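Local coordinates for protein O-succinylhomoserine sulfhydrylase (Mycobacterium tuberculosis, PDB 3NDN) that probably catalyses the pyridoxal-phosphate-dependent formation of homocysteine from O-succinylhomoserine and hydrogen sulfide, a step in methionine biosynthesis, at residues 154-159 with 185-190. Residues are numbered along the deposited sequence; the frame is centred on the assembly and turned at random.
Sequences DDLSQW and IAAVTE
Trp159 and Val188 bring the first turns of helices 156-162 and 185-194 together, their CA atoms 7.1 Å apart; no hydrogen bond crosses between the segments. Both helices pack on the seven-stranded mixed sheet of the PLP-binding domain, whose fold is that of the aminotransferase-like enzymes: Trp159 also touches Val170 on strand 169-173, and Val188 touches Phe172 on the same strand. Val188 makes a CH-pi interaction with Trp159. Its chi1 of 169° sets CG1 anti to the backbone N and CG2 anti to the carbonyl carbon, and CG2 lies over the five-membered ring of Trp159, 3.6 Å from the centroid and only 8° off the ring normal, while CG1 lies 4.0 Å from CE3 of that indole. A branched valine thus spreads two methyls over a broad aromatic surface. The indole NE1 of Trp159 donates to Gly153 O, which satisfies the buried N-H and helps fix the ring's rotation. Nearer solvent, Leu156 extends both methyls to the small Ala187, and its CD2 also meets Val188 CG2 at 3.8 Å. Asp155 is the N-cap of the tryptophan's helix: its OD1 accepts a weak bond from Ser157 N, while OD2 takes Gln158 NE2 from above the carboxylate plane.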
# COMPACT_ATOMS: atom_id res chain seq x y z
N ASP A 154 4.21 34.69 -26.32
CA ASP A 154 3.07 35.29 -27.04
C ASP A 154 3.41 36.14 -28.29
O ASP A 154 2.52 36.72 -28.91
CB ASP A 154 2.18 36.11 -26.07
CG ASP A 154 2.94 37.28 -25.42
OD1 ASP A 154 4.15 37.47 -25.68
OD2 ASP A 154 2.30 38.01 -24.63
N ASP A 155 4.69 36.19 -28.67
CA ASP A 155 5.17 37.02 -29.79
C ASP A 155 5.66 36.17 -30.96
O ASP A 155 6.81 35.73 -30.96
CB ASP A 155 6.30 37.94 -29.31
CG ASP A 155 6.64 39.05 -30.32
OD1 ASP A 155 6.41 38.89 -31.54
OD2 ASP A 155 7.14 40.10 -29.88
N LEU A 156 4.80 35.95 -31.95
CA LEU A 156 5.14 35.11 -33.10
C LEU A 156 6.34 35.63 -33.94
O LEU A 156 7.01 34.84 -34.61
CB LEU A 156 3.92 34.86 -34.00
CG LEU A 156 2.85 33.88 -33.48
CD1 LEU A 156 1.60 33.88 -34.36
CD2 LEU A 156 3.42 32.44 -33.32
N SER A 157 6.61 36.93 -33.90
CA SER A 157 7.75 37.47 -34.65
C SER A 157 9.09 37.08 -33.99
O SER A 157 10.10 36.96 -34.67
CB SER A 157 7.64 38.98 -34.90
OG SER A 157 7.83 39.74 -33.73
N GLN A 158 9.06 36.85 -32.68
CA GLN A 158 10.25 36.40 -31.95
C GLN A 158 10.51 34.91 -32.20
O GLN A 158 11.66 34.49 -32.35
CB GLN A 158 10.13 36.66 -30.44
CG GLN A 158 10.13 38.11 -30.02
CD GLN A 158 10.12 38.29 -28.51
OE1 GLN A 158 10.85 37.61 -27.78
NE2 GLN A 158 9.29 39.21 -28.03
N TRP A 159 9.42 34.13 -32.25
CA TRP A 159 9.49 32.72 -32.64
C TRP A 159 10.07 32.59 -34.06
O TRP A 159 10.92 31.73 -34.32
CB TRP A 159 8.10 32.06 -32.60
CG TRP A 159 7.57 31.66 -31.20
CD1 TRP A 159 6.54 32.25 -30.51
CD2 TRP A 159 8.02 30.57 -30.37
NE1 TRP A 159 6.33 31.61 -29.31
CE2 TRP A 159 7.22 30.57 -29.19
CE3 TRP A 159 9.02 29.59 -30.50
CZ2 TRP A 159 7.40 29.64 -28.15
CZ3 TRP A 159 9.20 28.66 -29.46
CH2 TRP A 159 8.39 28.69 -28.30
N ILE A 185 -0.47 27.34 -30.50
CA ILE A 185 0.13 26.00 -30.76
C ILE A 185 0.34 25.70 -32.27
O ILE A 185 1.45 25.35 -32.69
CB ILE A 185 -0.64 24.83 -30.05
CG1 ILE A 185 -0.65 25.02 -28.53
CG2 ILE A 185 -0.05 23.44 -30.41
CD1 ILE A 185 -1.69 24.10 -27.80
N ALA A 186 -0.72 25.84 -33.07
CA ALA A 186 -0.62 25.56 -34.52
C ALA A 186 0.40 26.44 -35.25
O ALA A 186 1.14 25.96 -36.11
CB ALA A 186 -1.98 25.64 -35.20
N ALA A 187 0.44 27.73 -34.92
CA ALA A 187 1.37 28.65 -35.59
C ALA A 187 2.83 28.38 -35.20
O ALA A 187 3.72 28.40 -36.06
CB ALA A 187 0.97 30.10 -35.31
N VAL A 188 3.09 28.11 -33.92
CA VAL A 188 4.45 27.80 -33.47
C VAL A 188 4.93 26.45 -34.04
O VAL A 188 6.08 26.32 -34.45
CB VAL A 188 4.58 27.85 -31.92
CG1 VAL A 188 5.93 27.26 -31.46
CG2 VAL A 188 4.41 29.29 -31.43
N THR A 189 4.03 25.47 -34.10
CA THR A 189 4.35 24.14 -34.66
C THR A 189 4.77 24.23 -36.15
O THR A 189 5.71 23.54 -36.60
CB THR A 189 3.15 23.15 -34.47
OG1 THR A 189 2.96 22.90 -33.06
CG2 THR A 189 3.43 21.82 -35.14
N GLU A 190 4.09 25.10 -36.90
CA GLU A 190 4.40 25.32 -38.32
C GLU A 190 5.84 25.86 -38.49
O GLU A 190 6.60 25.33 -39.30
CB GLU A 190 3.36 26.25 -38.98